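Long-range contact in probable Rab-related GTPase (PDB 5XC5), which binds GTP with magnesium as a viral member of the Rab family of small GTPases and may be involved in protein transport: residues A[5-11]-A[79-85]. The protein carries 1 engineered substitution. Numbering follows the deposited sequence.
Sequences GYKIILI and SLGCLVV
Parallel strands pair through alternate residues; here six backbone hydrogen bonds join them, and the alternation breaks where Leu80 and Gly81 both bond. Lys7 O accepts from Leu80 N (2.9 Å) and Gly81 N (3.1 Å), because Leu80's helical phi/psi of -96/-33° turns both amides to one carbonyl. Then follow Ile9 N to Gly81 O (3.1 Å), and Leu83 N to Ile9 O, Ile11 N to Leu83 O and Val85 N to Ile11 O (each 2.9 Å). Backbones are otherwise extended, axes 4.7 Å apart and 14° from parallel. Leu80 is the extra residue in the register: Lys7 lies nearest Ser79 (CA-CA 5.0 Å), yet Ile8 pairs with Gly81, and so on to Ile11 with Val84. These are the first and fourth strands, central in the 2-3-1-4-5-6 sheet of the Ras-type G domain; 6-11 runs into the P-loop, which begins at Gly12 and, as in related GTPases, binds GTP. On one face, under helix 91-107, Ile11 CD1 (chi1 p, chi2 t) meets Cys82 SG at 3.6 Å. On the other, under helix 154-169, Leu10 CG packs 3.8 Å from Leu83 CD1; a CB on Gly81 would clash, 3.0 Å from Ile8 CD1, so glycine makes room for Ile8 (chi1 m, chi2 m). At the N-terminal end, Tyr6 CD2 touches Leu80 CD1 (3.8 Å). All-trans Lys7 has CE in van der Waals contact with Ser79 OG (3.6 Å); NZ hydrogen-bonds Thr77 O and Tyr75 O, Ser79 OG Tyr76 O.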
ATOM      1  N   GLY A   5      -6.107  -0.207  18.183  1.00 22.24           N
ATOM      2  CA  GLY A   5      -5.948  -0.573  16.783  1.00 19.70           C
ATOM      3  C   GLY A   5      -4.581  -0.259  16.200  1.00 17.03           C
ATOM      4  O   GLY A   5      -3.703   0.281  16.871  1.00 19.12           O
ATOM      5  N   TYR A   6      -4.399  -0.584  14.923  1.00 14.58           N
ATOM      6  CA  TYR A   6      -3.121  -0.424  14.246  1.00 13.33           C
ATOM      7  C   TYR A   6      -3.322   0.447  13.016  1.00 13.29           C
ATOM      8  O   TYR A   6      -4.014   0.043  12.078  1.00 12.40           O
ATOM      9  CB  TYR A   6      -2.573  -1.793  13.829  1.00 14.88           C
ATOM     10  CG  TYR A   6      -2.208  -2.676  14.998  1.00 16.66           C
ATOM     11  CD1 TYR A   6      -3.181  -3.367  15.707  1.00 18.69           C
ATOM     12  CD2 TYR A   6      -0.888  -2.800  15.402  1.00 18.73           C
ATOM     13  CE1 TYR A   6      -2.844  -4.164  16.797  1.00 18.51           C
ATOM     14  CE2 TYR A   6      -0.541  -3.605  16.483  1.00 19.69           C
ATOM     15  CZ  TYR A   6      -1.526  -4.279  17.170  1.00 17.40           C
ATOM     16  OH  TYR A   6      -1.176  -5.074  18.249  1.00 24.25           O
ATOM     17  N   LYS A   7      -2.704   1.629  13.010  1.00 12.44           N
ATOM     18  CA  LYS A   7      -2.883   2.567  11.907  1.00 12.32           C
ATOM     19  C   LYS A   7      -2.057   2.138  10.698  1.00 11.13           C
ATOM     20  O   LYS A   7      -0.829   2.052  10.770  1.00 12.30           O
ATOM     21  CB  LYS A   7      -2.527   3.992  12.326  1.00 12.56           C
ATOM     22  CG  LYS A   7      -2.597   4.990  11.161  1.00 13.26           C
ATOM     23  CD  LYS A   7      -2.473   6.437  11.616  1.00 13.63           C
ATOM     24  CE  LYS A   7      -2.472   7.374  10.409  1.00 14.59           C
ATOM     25  NZ  LYS A   7      -2.469   8.818  10.808  1.00 15.87           N
ATOM     26  N   ILE A   8      -2.745   1.861   9.597  1.00 10.21           N
ATOM     27  CA  ILE A   8      -2.138   1.488   8.324  1.00 10.94           C
ATOM     28  C   ILE A   8      -2.550   2.539   7.307  1.00 11.30           C
ATOM     29  O   ILE A   8      -3.741   2.849   7.187  1.00 11.66           O
ATOM     30  CB  ILE A   8      -2.637   0.108   7.844  1.00 11.72           C
ATOM     31  CG1 ILE A   8      -2.633  -0.931   8.969  1.00 14.48           C
ATOM     32  CG2 ILE A   8      -1.859  -0.357   6.594  1.00 13.35           C
ATOM     33  CD1 ILE A   8      -1.279  -1.234   9.524  1.00 15.38           C
ATOM     34  N   ILE A   9      -1.583   3.074   6.562  1.00  9.66           N
ATOM     35  CA  ILE A   9      -1.901   3.990   5.467  1.00 11.39           C
ATOM     36  C   ILE A   9      -1.463   3.388   4.137  1.00  9.97           C
ATOM     37  O   ILE A   9      -0.465   2.661   4.058  1.00 12.16           O
ATOM     38  CB  ILE A   9      -1.298   5.402   5.645  1.00 12.32           C
ATOM     39  CG1 ILE A   9       0.232   5.358   5.613  1.00 12.50           C
ATOM     40  CG2 ILE A   9      -1.843   6.077   6.899  1.00 12.33           C
ATOM     41  CD1 ILE A   9       0.872   6.733   5.646  1.00 13.39           C
ATOM     42  N   LEU A  10      -2.207   3.716   3.082  1.00  8.84           N
ATOM     43  CA  LEU A  10      -1.812   3.414   1.710  1.00  9.22           C
ATOM     44  C   LEU A  10      -1.435   4.723   1.044  1.00  9.42           C
ATOM     45  O   LEU A  10      -2.240   5.666   1.023  1.00  9.85           O
ATOM     46  CB  LEU A  10      -2.937   2.757   0.911  1.00 10.16           C
ATOM     47  CG  LEU A  10      -3.296   1.344   1.342  1.00 11.51           C
ATOM     48  CD1 LEU A  10      -4.347   1.394   2.425  1.00 13.80           C
ATOM     49  CD2 LEU A  10      -3.758   0.517   0.127  1.00 12.39           C
ATOM     50  N   ILE A  11      -0.212   4.780   0.511  1.00  8.91           N
ATOM     51  CA  ILE A  11       0.279   5.938  -0.222  1.00  8.52           C
ATOM     52  C   ILE A  11       0.880   5.464  -1.540  1.00  9.00           C
ATOM     53  O   ILE A  11       1.231   4.293  -1.699  1.00  9.47           O
ATOM     54  CB  ILE A  11       1.298   6.769   0.584  1.00  9.56           C
ATOM     55  CG1 ILE A  11       2.577   5.967   0.820  1.00  9.66           C
ATOM     56  CG2 ILE A  11       0.708   7.198   1.929  1.00 10.25           C
ATOM     57  CD1 ILE A  11       3.629   6.699   1.688  1.00  9.20           C
ATOM     58  N   SER A  79       1.551   6.489  11.988  1.00 14.66           N
ATOM     59  CA  SER A  79       1.326   5.271  11.224  1.00 14.63           C
ATOM     60  C   SER A  79       2.208   4.163  11.773  1.00 15.91           C
ATOM     61  O   SER A  79       3.393   4.379  12.044  1.00 18.43           O
ATOM     62  CB  SER A  79       1.670   5.514   9.759  1.00 14.92           C
ATOM     63  OG  SER A  79       0.755   6.423   9.181  1.00 17.07           O
ATOM     64  N   LEU A  80       1.634   2.973  11.948  1.00 13.07           N
ATOM     65  CA  LEU A  80       2.408   1.800  12.321  1.00 12.71           C
ATOM     66  C   LEU A  80       2.802   0.945  11.124  1.00 13.18           C
ATOM     67  O   LEU A  80       3.877   0.342  11.129  1.00 13.80           O
ATOM     68  CB  LEU A  80       1.626   0.945  13.329  1.00 13.09           C
ATOM     69  CG  LEU A  80       1.272   1.676  14.631  1.00 16.69           C
ATOM     70  CD1 LEU A  80       0.539   0.749  15.603  1.00 18.52           C
ATOM     71  CD2 LEU A  80       2.510   2.261  15.280  1.00 19.53           C
ATOM     72  N   GLY A  81       1.967   0.897  10.095  1.00 11.06           N
ATOM     73  CA  GLY A  81       2.309   0.197   8.874  1.00 11.32           C
ATOM     74  C   GLY A  81       1.955   1.065   7.683  1.00 10.46           C
ATOM     75  O   GLY A  81       1.064   1.909   7.747  1.00 11.04           O
ATOM     76  N   CYS A  82       2.670   0.845   6.592  1.00 10.10           N
ATOM     77  CA  CYS A  82       2.412   1.605   5.378  1.00  9.67           C
ATOM     78  C   CYS A  82       2.551   0.692   4.175  1.00 10.18           C
ATOM     79  O   CYS A  82       3.551  -0.024   4.044  1.00 10.22           O
ATOM     80  CB  CYS A  82       3.392   2.783   5.255  1.00 10.24           C
ATOM     81  SG  CYS A  82       3.234   3.748   3.726  1.00 14.35           S
ATOM     82  N   LEU A  83       1.558   0.745   3.292  1.00  9.06           N
ATOM     83  CA  LEU A  83       1.639   0.143   1.971  1.00  9.51           C
ATOM     84  C   LEU A  83       1.967   1.257   0.985  1.00  8.73           C
ATOM     85  O   LEU A  83       1.219   2.238   0.890  1.00  9.46           O
ATOM     86  CB  LEU A  83       0.289  -0.481   1.623  1.00  9.54           C
ATOM     87  CG  LEU A  83      -0.200  -1.616   2.542  1.00 10.67           C
ATOM     88  CD1 LEU A  83      -1.627  -1.987   2.216  1.00 13.42           C
ATOM     89  CD2 LEU A  83       0.676  -2.847   2.399  1.00 10.57           C
ATOM     90  N   VAL A  84       3.084   1.121   0.267  1.00  7.93           N
ATOM     91  CA  VAL A  84       3.453   2.074  -0.778  1.00  8.06           C
ATOM     92  C   VAL A  84       3.238   1.385  -2.119  1.00  9.21           C
ATOM     93  O   VAL A  84       3.977   0.465  -2.479  1.00  9.59           O
ATOM     94  CB  VAL A  84       4.902   2.556  -0.636  1.00  8.46           C
ATOM     95  CG1 VAL A  84       5.189   3.661  -1.654  1.00  9.90           C
ATOM     96  CG2 VAL A  84       5.150   3.073   0.775  1.00 10.36           C
ATOM     97  N   VAL A  85       2.225   1.831  -2.863  1.00  8.36           N
ATOM     98  CA  VAL A  85       1.756   1.131  -4.052  1.00  8.75           C
ATOM     99  C   VAL A  85       2.280   1.822  -5.304  1.00  9.22           C
ATOM    100  O   VAL A  85       2.339   3.056  -5.369  1.00  7.42           O
ATOM    101  CB  VAL A  85       0.217   1.072  -4.039  1.00  8.09           C
ATOM    102  CG1 VAL A  85      -0.299   0.200  -5.171  1.00  9.21           C
ATOM    103  CG2 VAL A  85      -0.283   0.556  -2.687  1.00  8.67           C
TER